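Local coordinates for structural polyprotein, VP1 (Israeli acute paralysis virus, PDB 5CDD) that probably serves as a structural protein of the viral shell, being one jelly-roll piece, named VP1, of a longer structural polyprotein, at residues T64-T69 with Q178-A183; S112-R117 with P146-Y151; Y119-I124 with S167-S172; R152-A157 with G163-L168. All blocks are in the same frame, centred on the assembly; numbering follows the deposited sequence.

Contact 1 of 4, residues T64-T69 with Q178-A183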
# COMPACT_ATOMS: atom_id res chain seq x y z
N THR A 64 -13.06 43.75 -16.84
CA THR A 64 -12.30 44.97 -16.59
C THR A 64 -13.31 46.07 -16.30
O THR A 64 -13.00 47.04 -15.61
CB THR A 64 -11.45 45.37 -17.81
OG1 THR A 64 -12.27 45.39 -18.99
CG2 THR A 64 -10.30 44.39 -18.02
N ASP A 65 -14.52 45.92 -16.82
CA ASP A 65 -15.59 46.90 -16.61
C ASP A 65 -15.90 46.98 -15.12
O ASP A 65 -16.32 48.02 -14.62
CB ASP A 65 -16.85 46.51 -17.37
CG ASP A 65 -16.66 46.54 -18.88
OD1 ASP A 65 -15.68 47.17 -19.35
OD2 ASP A 65 -17.49 45.94 -19.60
N LEU A 66 -15.69 45.87 -14.43
CA LEU A 66 -15.92 45.79 -12.99
C LEU A 66 -14.58 45.93 -12.27
O LEU A 66 -14.47 46.62 -11.25
CB LEU A 66 -16.54 44.43 -12.64
CG LEU A 66 -16.61 44.07 -11.15
CD1 LEU A 66 -17.53 45.04 -10.43
CD2 LEU A 66 -17.10 42.65 -10.99
N THR A 67 -13.57 45.26 -12.81
CA THR A 67 -12.23 45.25 -12.27
C THR A 67 -11.55 46.61 -12.17
O THR A 67 -10.94 46.93 -11.14
CB THR A 67 -11.34 44.28 -13.09
OG1 THR A 67 -11.37 42.99 -12.48
CG2 THR A 67 -9.91 44.78 -13.19
N ASN A 68 -11.64 47.42 -13.22
CA ASN A 68 -11.02 48.74 -13.20
C ASN A 68 -11.44 49.54 -11.98
O ASN A 68 -10.63 50.22 -11.36
CB ASN A 68 -11.36 49.52 -14.47
CG ASN A 68 -10.76 48.90 -15.72
OD1 ASN A 68 -9.61 48.46 -15.72
ND2 ASN A 68 -11.54 48.87 -16.79
N THR A 69 -12.72 49.45 -11.64
CA THR A 69 -13.26 50.17 -10.49
C THR A 69 -12.80 49.56 -9.17
O THR A 69 -12.17 50.23 -8.35
CB THR A 69 -14.80 50.17 -10.51
OG1 THR A 69 -15.25 50.74 -11.75
CG2 THR A 69 -15.34 50.99 -9.35
N GLN A 178 -25.10 38.97 -9.64
CA GLN A 178 -24.35 38.06 -8.79
C GLN A 178 -23.36 38.72 -7.85
O GLN A 178 -22.98 39.88 -8.02
CB GLN A 178 -23.59 37.04 -9.64
CG GLN A 178 -24.25 36.70 -10.97
CD GLN A 178 -23.80 37.61 -12.10
OE1 GLN A 178 -23.72 38.83 -11.95
NE2 GLN A 178 -23.52 37.01 -13.25
N ILE A 179 -22.95 37.95 -6.84
CA ILE A 179 -21.96 38.41 -5.88
C ILE A 179 -20.63 37.96 -6.48
O ILE A 179 -20.44 36.77 -6.75
CB ILE A 179 -22.14 37.72 -4.51
CG1 ILE A 179 -23.54 38.01 -3.96
CG2 ILE A 179 -21.08 38.22 -3.54
CD1 ILE A 179 -23.88 37.26 -2.69
N VAL A 180 -19.73 38.90 -6.69
CA VAL A 180 -18.44 38.57 -7.29
C VAL A 180 -17.31 38.57 -6.27
O VAL A 180 -17.11 39.53 -5.53
CB VAL A 180 -18.10 39.55 -8.43
CG1 VAL A 180 -16.83 39.10 -9.13
CG2 VAL A 180 -19.25 39.63 -9.41
N ALA A 181 -16.57 37.47 -6.24
CA ALA A 181 -15.43 37.31 -5.34
C ALA A 181 -14.24 36.88 -6.18
O ALA A 181 -14.38 36.04 -7.07
CB ALA A 181 -15.74 36.27 -4.28
N ARG A 182 -13.07 37.45 -5.91
CA ARG A 182 -11.88 37.09 -6.68
C ARG A 182 -10.66 36.79 -5.82
O ARG A 182 -10.68 36.94 -4.60
CB ARG A 182 -11.52 38.21 -7.65
CG ARG A 182 -11.07 39.49 -6.98
CD ARG A 182 -10.54 40.49 -7.99
NE ARG A 182 -10.15 41.74 -7.34
CZ ARG A 182 -9.64 42.79 -7.99
NH1 ARG A 182 -9.45 42.73 -9.30
NH2 ARG A 182 -9.33 43.89 -7.31
N ALA A 183 -9.60 36.36 -6.49
CA ALA A 183 -8.33 36.03 -5.87
C ALA A 183 -7.39 35.72 -7.02
O ALA A 183 -7.81 35.65 -8.18
CB ALA A 183 -8.48 34.81 -4.98

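Contact 2 of 4, residues S112-R117 with P146-Y151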
# COMPACT_ATOMS: atom_id res chain seq x y z
N SER A 112 -17.99 31.87 -19.83
CA SER A 112 -16.85 32.74 -19.59
C SER A 112 -15.76 32.41 -20.61
O SER A 112 -15.49 31.24 -20.89
CB SER A 112 -16.32 32.56 -18.16
OG SER A 112 -15.98 31.21 -17.89
N PHE A 113 -15.15 33.45 -21.17
CA PHE A 113 -14.11 33.28 -22.18
C PHE A 113 -12.87 34.08 -21.80
O PHE A 113 -12.83 34.74 -20.76
CB PHE A 113 -14.61 33.79 -23.54
CG PHE A 113 -15.94 33.23 -23.95
CD1 PHE A 113 -16.02 32.05 -24.68
CD2 PHE A 113 -17.11 33.89 -23.61
CE1 PHE A 113 -17.26 31.54 -25.07
CE2 PHE A 113 -18.35 33.39 -23.99
CZ PHE A 113 -18.42 32.21 -24.73
N LEU A 114 -11.87 34.02 -22.67
CA LEU A 114 -10.64 34.77 -22.48
C LEU A 114 -10.70 35.95 -23.45
O LEU A 114 -11.46 35.94 -24.41
CB LEU A 114 -9.41 33.92 -22.81
CG LEU A 114 -8.91 32.90 -21.80
CD1 LEU A 114 -7.70 32.19 -22.38
CD2 LEU A 114 -8.54 33.58 -20.50
N MET A 115 -9.88 36.96 -23.18
CA MET A 115 -9.82 38.12 -24.04
C MET A 115 -8.70 39.03 -23.57
O MET A 115 -8.50 39.22 -22.38
CB MET A 115 -11.16 38.87 -24.04
CG MET A 115 -11.46 39.63 -22.78
SD MET A 115 -11.61 41.36 -23.19
CE MET A 115 -13.17 41.36 -24.09
N PRO A 116 -7.92 39.57 -24.52
CA PRO A 116 -6.80 40.46 -24.21
C PRO A 116 -7.23 41.56 -23.25
O PRO A 116 -8.26 42.20 -23.45
CB PRO A 116 -6.41 40.99 -25.58
CG PRO A 116 -6.71 39.83 -26.48
CD PRO A 116 -8.07 39.40 -25.97
N ARG A 117 -6.43 41.78 -22.22
CA ARG A 117 -6.73 42.80 -21.23
C ARG A 117 -6.98 44.16 -21.88
O ARG A 117 -6.20 44.61 -22.72
CB ARG A 117 -5.59 42.90 -20.22
CG ARG A 117 -5.88 43.82 -19.06
CD ARG A 117 -4.85 43.62 -17.96
NE ARG A 117 -4.95 42.27 -17.40
CZ ARG A 117 -6.00 41.82 -16.73
NH1 ARG A 117 -7.05 42.61 -16.54
NH2 ARG A 117 -6.01 40.58 -16.26
N PRO A 146 -5.42 32.00 -16.91
CA PRO A 146 -3.98 31.75 -16.90
C PRO A 146 -3.22 33.04 -17.19
O PRO A 146 -3.81 34.03 -17.62
CB PRO A 146 -3.79 30.73 -18.02
CG PRO A 146 -5.11 30.03 -18.08
CD PRO A 146 -6.08 31.17 -17.94
N PHE A 147 -1.92 33.04 -16.95
CA PHE A 147 -1.12 34.22 -17.22
C PHE A 147 -0.46 34.09 -18.58
O PHE A 147 0.69 33.66 -18.69
CB PHE A 147 -0.05 34.43 -16.15
CG PHE A 147 0.73 35.72 -16.31
CD1 PHE A 147 0.07 36.95 -16.25
CD2 PHE A 147 2.10 35.71 -16.51
CE1 PHE A 147 0.78 38.15 -16.38
CE2 PHE A 147 2.82 36.90 -16.64
CZ PHE A 147 2.16 38.12 -16.58
N TYR A 148 -1.21 34.44 -19.63
CA TYR A 148 -0.70 34.41 -20.99
C TYR A 148 -0.25 35.85 -21.23
O TYR A 148 -1.09 36.72 -21.47
CB TYR A 148 -1.80 34.04 -21.98
CG TYR A 148 -2.31 32.62 -21.86
CD1 TYR A 148 -1.44 31.53 -21.96
CD2 TYR A 148 -3.68 32.35 -21.72
CE1 TYR A 148 -1.92 30.22 -21.93
CE2 TYR A 148 -4.17 31.05 -21.69
CZ TYR A 148 -3.28 29.99 -21.80
OH TYR A 148 -3.76 28.70 -21.80
N SER A 149 1.05 36.10 -21.15
CA SER A 149 1.56 37.45 -21.31
C SER A 149 2.77 37.60 -22.23
O SER A 149 3.54 36.66 -22.42
CB SER A 149 1.91 38.01 -19.93
OG SER A 149 2.52 39.29 -20.01
N GLN A 150 2.91 38.79 -22.80
CA GLN A 150 4.03 39.10 -23.68
C GLN A 150 5.21 39.56 -22.83
O GLN A 150 6.34 39.65 -23.32
CB GLN A 150 3.65 40.22 -24.65
CG GLN A 150 2.61 39.86 -25.69
CD GLN A 150 2.31 41.01 -26.64
OE1 GLN A 150 1.71 42.01 -26.25
NE2 GLN A 150 2.75 40.88 -27.88
N TYR A 151 4.94 39.84 -21.56
CA TYR A 151 5.96 40.30 -20.62
C TYR A 151 5.94 39.47 -19.34
O TYR A 151 4.90 38.93 -18.96
CB TYR A 151 5.72 41.76 -20.26
CG TYR A 151 5.68 42.69 -21.45
CD1 TYR A 151 6.84 42.97 -22.18
CD2 TYR A 151 4.49 43.30 -21.84
CE1 TYR A 151 6.81 43.84 -23.26
CE2 TYR A 151 4.46 44.17 -22.93
CZ TYR A 151 5.62 44.44 -23.63
OH TYR A 151 5.59 45.32 -24.69

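Contact 3 of 4, residues Y119-I124 with S167-S172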
# COMPACT_ATOMS: atom_id res chain seq x y z
N TYR A 119 -9.42 44.99 -23.93
CA TYR A 119 -10.00 44.92 -25.26
C TYR A 119 -11.50 45.05 -25.02
O TYR A 119 -11.97 44.82 -23.91
CB TYR A 119 -9.72 43.55 -25.90
CG TYR A 119 -8.56 43.50 -26.87
CD1 TYR A 119 -7.33 44.07 -26.55
CD2 TYR A 119 -8.68 42.83 -28.08
CE1 TYR A 119 -6.24 43.97 -27.42
CE2 TYR A 119 -7.60 42.72 -28.96
CZ TYR A 119 -6.39 43.29 -28.62
OH TYR A 119 -5.32 43.16 -29.49
N SER A 120 -12.25 45.43 -26.05
CA SER A 120 -13.70 45.55 -25.89
C SER A 120 -14.35 44.30 -26.46
O SER A 120 -13.86 43.71 -27.42
CB SER A 120 -14.22 46.80 -26.59
OG SER A 120 -13.88 46.81 -27.96
N ALA A 121 -15.46 43.89 -25.86
CA ALA A 121 -16.17 42.69 -26.30
C ALA A 121 -16.40 42.61 -27.80
O ALA A 121 -16.47 41.51 -28.36
CB ALA A 121 -17.50 42.60 -25.57
N ASP A 122 -16.50 43.76 -28.46
CA ASP A 122 -16.75 43.78 -29.89
C ASP A 122 -15.51 43.66 -30.78
O ASP A 122 -15.62 43.68 -32.01
CB ASP A 122 -17.52 45.06 -30.25
CG ASP A 122 -16.83 46.32 -29.75
OD1 ASP A 122 -15.78 46.69 -30.32
OD2 ASP A 122 -17.34 46.93 -28.79
N GLU A 123 -14.33 43.51 -30.18
CA GLU A 123 -13.12 43.37 -30.97
C GLU A 123 -12.35 42.09 -30.65
O GLU A 123 -11.13 42.04 -30.75
CB GLU A 123 -12.21 44.60 -30.78
CG GLU A 123 -11.89 44.95 -29.33
CD GLU A 123 -11.10 46.24 -29.22
OE1 GLU A 123 -11.56 47.27 -29.76
OE2 GLU A 123 -10.03 46.23 -28.58
N ILE A 124 -13.10 41.05 -30.27
CA ILE A 124 -12.51 39.76 -29.95
C ILE A 124 -13.52 38.65 -30.25
O ILE A 124 -14.73 38.84 -30.10
CB ILE A 124 -12.11 39.68 -28.46
CG1 ILE A 124 -11.27 38.42 -28.21
CG2 ILE A 124 -13.35 39.65 -27.58
CD1 ILE A 124 -9.94 38.41 -28.94
N SER A 167 -7.29 38.27 -20.14
CA SER A 167 -8.29 38.71 -19.17
C SER A 167 -9.54 37.84 -19.34
O SER A 167 -9.59 36.98 -20.22
CB SER A 167 -8.62 40.19 -19.40
OG SER A 167 -9.59 40.64 -18.47
N LEU A 168 -10.54 38.07 -18.50
CA LEU A 168 -11.77 37.30 -18.56
C LEU A 168 -12.92 38.08 -19.21
O LEU A 168 -12.99 39.31 -19.13
CB LEU A 168 -12.19 36.87 -17.16
CG LEU A 168 -13.44 35.99 -17.05
CD1 LEU A 168 -13.08 34.58 -17.49
CD2 LEU A 168 -13.96 35.99 -15.63
N MET A 169 -13.81 37.35 -19.87
CA MET A 169 -14.98 37.94 -20.50
C MET A 169 -16.20 37.15 -20.03
O MET A 169 -16.27 35.93 -20.20
CB MET A 169 -14.87 37.88 -22.02
CG MET A 169 -16.06 38.51 -22.72
SD MET A 169 -15.80 38.74 -24.47
CE MET A 169 -16.16 37.10 -25.09
N TYR A 170 -17.17 37.86 -19.46
CA TYR A 170 -18.38 37.25 -18.92
C TYR A 170 -19.55 37.27 -19.90
O TYR A 170 -19.66 38.16 -20.73
CB TYR A 170 -18.77 37.98 -17.64
CG TYR A 170 -19.63 37.19 -16.70
CD1 TYR A 170 -19.11 36.10 -16.01
CD2 TYR A 170 -20.96 37.54 -16.49
CE1 TYR A 170 -19.89 35.37 -15.12
CE2 TYR A 170 -21.75 36.82 -15.60
CZ TYR A 170 -21.21 35.74 -14.92
OH TYR A 170 -21.99 35.02 -14.04
N PHE A 171 -20.44 36.29 -19.78
CA PHE A 171 -21.61 36.22 -20.65
C PHE A 171 -22.72 35.35 -20.08
O PHE A 171 -22.48 34.34 -19.45
CB PHE A 171 -21.23 35.68 -22.03
CG PHE A 171 -22.40 35.57 -22.97
CD1 PHE A 171 -22.86 36.70 -23.65
CD2 PHE A 171 -23.08 34.37 -23.12
CE1 PHE A 171 -23.99 36.62 -24.46
CE2 PHE A 171 -24.21 34.28 -23.94
CZ PHE A 171 -24.66 35.41 -24.61
N SER A 172 -23.96 35.77 -20.32
CA SER A 172 -25.13 35.03 -19.87
C SER A 172 -26.27 35.31 -20.84
O SER A 172 -26.35 36.40 -21.40
CB SER A 172 -25.53 35.46 -18.45
OG SER A 172 -26.63 34.69 -17.97

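Contact 4 of 4, residues R152-A157 with G163-L168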
# COMPACT_ATOMS: atom_id res chain seq x y z
N ARG A 152 7.08 39.38 -18.67
CA ARG A 152 7.19 38.61 -17.43
C ARG A 152 6.47 39.26 -16.25
O ARG A 152 6.21 38.61 -15.24
CB ARG A 152 8.66 38.39 -17.09
CG ARG A 152 9.47 39.65 -16.90
CD ARG A 152 10.92 39.29 -16.69
NE ARG A 152 11.46 38.60 -17.86
CZ ARG A 152 12.54 37.83 -17.83
NH1 ARG A 152 13.21 37.66 -16.70
NH2 ARG A 152 12.96 37.24 -18.95
N LYS A 153 6.16 40.55 -16.37
CA LYS A 153 5.44 41.29 -15.33
C LYS A 153 4.77 42.52 -15.93
O LYS A 153 5.23 43.06 -16.93
CB LYS A 153 6.39 41.69 -14.19
CG LYS A 153 7.52 42.64 -14.57
CD LYS A 153 8.29 43.05 -13.32
CE LYS A 153 9.52 43.89 -13.63
NZ LYS A 153 10.58 43.12 -14.34
N ILE A 154 3.67 42.93 -15.32
CA ILE A 154 2.91 44.09 -15.80
C ILE A 154 2.77 45.14 -14.70
O ILE A 154 2.65 44.80 -13.52
CB ILE A 154 1.48 43.68 -16.22
CG1 ILE A 154 1.50 42.42 -17.09
CG2 ILE A 154 0.82 44.83 -16.97
CD1 ILE A 154 2.06 42.61 -18.49
N PRO A 155 2.80 46.44 -15.07
CA PRO A 155 2.66 47.48 -14.05
C PRO A 155 1.23 47.49 -13.51
O PRO A 155 0.27 47.43 -14.28
CB PRO A 155 2.99 48.76 -14.81
CG PRO A 155 3.90 48.30 -15.89
CD PRO A 155 3.24 47.03 -16.35
N ILE A 156 1.09 47.56 -12.19
CA ILE A 156 -0.23 47.57 -11.58
C ILE A 156 -0.98 48.84 -11.99
O ILE A 156 -0.50 49.95 -11.74
CB ILE A 156 -0.15 47.51 -10.05
CG1 ILE A 156 0.55 46.21 -9.63
CG2 ILE A 156 -1.54 47.58 -9.45
CD1 ILE A 156 0.75 46.09 -8.13
N ALA A 157 -2.14 48.66 -12.61
CA ALA A 157 -2.97 49.78 -13.06
C ALA A 157 -2.26 50.59 -14.14
O ALA A 157 -2.44 51.80 -14.24
CB ALA A 157 -3.34 50.67 -11.89
N GLY A 163 -3.74 44.69 -24.29
CA GLY A 163 -3.70 43.33 -24.81
C GLY A 163 -2.37 42.65 -24.61
O GLY A 163 -1.99 41.80 -25.42
N TYR A 164 -1.64 43.02 -23.56
CA TYR A 164 -0.34 42.41 -23.29
C TYR A 164 -0.52 41.03 -22.66
O TYR A 164 0.23 40.10 -22.94
CB TYR A 164 0.50 43.29 -22.36
CG TYR A 164 0.93 44.60 -22.98
CD1 TYR A 164 1.20 44.70 -24.34
CD2 TYR A 164 1.08 45.75 -22.19
CE1 TYR A 164 1.62 45.90 -24.91
CE2 TYR A 164 1.50 46.96 -22.75
CZ TYR A 164 1.77 47.03 -24.11
OH TYR A 164 2.18 48.22 -24.67
N ASP A 165 -1.52 40.93 -21.79
CA ASP A 165 -1.83 39.68 -21.11
C ASP A 165 -3.32 39.38 -21.27
O ASP A 165 -4.09 40.22 -21.73
CB ASP A 165 -1.45 39.77 -19.63
CG ASP A 165 -2.16 40.89 -18.91
OD1 ASP A 165 -2.17 42.02 -19.44
OD2 ASP A 165 -2.69 40.65 -17.81
N SER A 166 -3.71 38.17 -20.88
CA SER A 166 -5.10 37.73 -20.98
C SER A 166 -6.00 38.21 -19.85
O SER A 166 -5.54 38.52 -18.75
CB SER A 166 -5.15 36.20 -21.06
OG SER A 166 -4.41 35.63 -19.99
N SER A 167 -7.29 38.27 -20.14
CA SER A 167 -8.29 38.71 -19.17
C SER A 167 -9.54 37.84 -19.34
O SER A 167 -9.59 36.98 -20.22
CB SER A 167 -8.62 40.19 -19.40
OG SER A 167 -9.59 40.64 -18.47
N LEU A 168 -10.54 38.07 -18.50
CA LEU A 168 -11.77 37.30 -18.56
C LEU A 168 -12.92 38.08 -19.21
O LEU A 168 -12.99 39.31 -19.13
CB LEU A 168 -12.19 36.87 -17.16
CG LEU A 168 -13.44 35.99 -17.05
CD1 LEU A 168 -13.08 34.58 -17.49
CD2 LEU A 168 -13.96 35.99 -15.63

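Contact 1 of 4, residues T64-T69 with Q178-A183
L66 and V180 meet tip to tip where helix 64-73 lies over strand 176-184. This is the apolar part of the contact: CD2 of L66 stands 4.0 Å from CG1 of V180 and equally far from its CG2, so one methyl meets both prongs of the valine. The leucine reaches the strand because its CG is anti to the backbone N (chi1 169°), which sends the branch out from the helix. The next residue, T67, makes the second meeting. T67 and R182 cross at about a right angle, and T67 OG1 comes no nearer than 3.7 Å to R182 NH1, a packing distance with no hydrogen bond across the segments. R182 keeps its chain extended from CG to NE, passing beside the threonine to acidic partners elsewhere: NE forms a salt bridge with D76 and NH2 another with D71, which lies further along helix 64-73. The guanidinium is therefore held by carboxylates, while T67 only packs against it. The packed side of the contact is the one facing the strand, where T67, V180 and R182 are buried; L66 is partly exposed, and D65 and N68, which do not touch the strand, are exposed to solvent. Strand 176-184 lies between strands 47-55 and 87-98 in its antiparallel sheet, and both neighbours add to the packing: L66 also touches W53, V180 touches I49 and F96, and T67 and R182 both rest on Y94. Helix 77-82 completes the surroundings of R182 through M78 and S79.

Contact 2 of 4, residues S112-R117 with P146-Y151
L114 packs against P146 and Y148 in a small, buried, wholly apolar contact between strand 110-116 and the loop that leaves strand 140-145. Both methyls of the leucine are used. CD1 comes in at the edge of the Y148 ring, near its plane, 3.8 Å from CE2 and slightly farther from CD2; the two side chains cross at about a right angle. CD2 is turned to the proline and lies 4.3 Å from P146 CD. In the leucine, chi1 (-78°) puts CG anti to the carbonyl carbon, and the fork at CG then sends CD1 to the tyrosine and CD2 to the proline. P146 also backs the tyrosine: its CB sits 3.7 Å above one face of the Y148 ring, offset toward the rim. In the viral jelly roll, strand 110-116 belongs to the sheet conventionally lettered CHEF and strand 140-145 to the facing BIDG sheet, so the leucine meets the beginning of the long connection between strands G and H; V145, at the end of strand 140-145, touches it too. The tyrosine hydroxyl is bonded to E34 of another copy of this protein. Neighbouring chains of the structural polyprotein close in as well, with L32 of one and E271 of another packing on L114.

Contact 3 of 4, residues Y119-I124 with S167-S172
The loop after strand 110-116, the E-F connection of the viral jelly roll, folds back over strand 166-172 of the CHEF sheet, and A121 and I124 of the loop meet M169 of the strand. The meeting point is the methionine sulfur. SD of M169 lies 4.1 Å from CG2 of I124 and 4.4 Å from CB of A121, so two methyl groups of the loop rest on one thioether; the contact is dispersive, with no hydrogen bond between the segments. M169 holds CG anti to the backbone N (chi1 -179°) and stays extended through chi2, which carries the sulfur out from the strand, before bending at chi3 (81°) to turn CE aside. The side chains of I124 and M169 run past each other in opposite directions, and CG2 is the isoleucine branch at the sulfur. Residues 120-123 form a type I beta turn, closed by a backbone hydrogen bond of 2.8 Å from E123 N to S120 O, and this places A121 and I124 close enough together to share one partner. K60 NZ is hydrogen-bonded to A121 O. Beside the loop, I124 touches P116 and M169 touches F113, both of strand 110-116, which pairs with the methionine's strand. L168, the residue before M169, packs on V143, Y94 and F96 of the facing BIDG sheet. Such alternation, one residue to the barrel interior and the next to an outer loop, is characteristic of a strand in a two-sheet beta sandwich such as the viral jelly roll.

Contact 4 of 4, residues R152-A157 with G163-L168
I154 packs against Y164 and D165, and with 55 Å² buried it supplies about half of the contact's surface. One branch does the touching: its end methyl CD1 stands 4.2 Å from CB of Y164, meeting the stem of the tyrosine and leaving the ring aside, and, one bond nearer the backbone, CG1 of I154 passes 4.4 Å from the carboxylate carbon CG of D165. With CG1 about anti to the carbonyl carbon (chi1 -46°) and a second bend at chi2, the isoleucine lies across both neighbours. Y164 and D165 contribute nearly equal shares, 23 and 24 Å². The tyrosine ring is engaged elsewhere, edge-to-face with Y151. The carboxylate of D165 has its own partners: OD2 takes a salt bridge from R117 NE and a hydrogen bond from Y88 OH. I154 in turn packs on Y88, and its backbone pairs with that residue of strand 87-98, so the isoleucine lies beside the bonded carboxylate. R152-A157 and the first residues of G163-L168 belong to the connection between strands 140-145 and 166-172, and S166 to L168 begin the second strand. Across the contact itself nothing polar is exchanged. A hydrocarbon side chain flanks a buried acid whose charge is met by R117, consistent with an ionised D165; the nearby carboxylate of D161, close to OD1, would probably work in the other direction and raise its affinity for a proton.

In the fold
All four contacts join parts of one viral jelly roll. Contacts 2 and 4 are nearest, about 8 Å between centres, and meet through the R117-D165 salt bridge; contacts 2 and 3 are about 11 Å apart, on the paired strands 110-116 and 166-172. Contact 1 lies about 14 to 16 Å from the others, against strand 176-184 of the facing sheet. Along the chain it encloses the other three: contact 2 closes before contact 4 opens, contacts 2 and 3 interleave, and contacts 3 and 4 share S167 and L168. Helix and loops are thus fastened to both sheets, and all four contacts come near neighbouring chains of the capsid assembly, contact 1 the least.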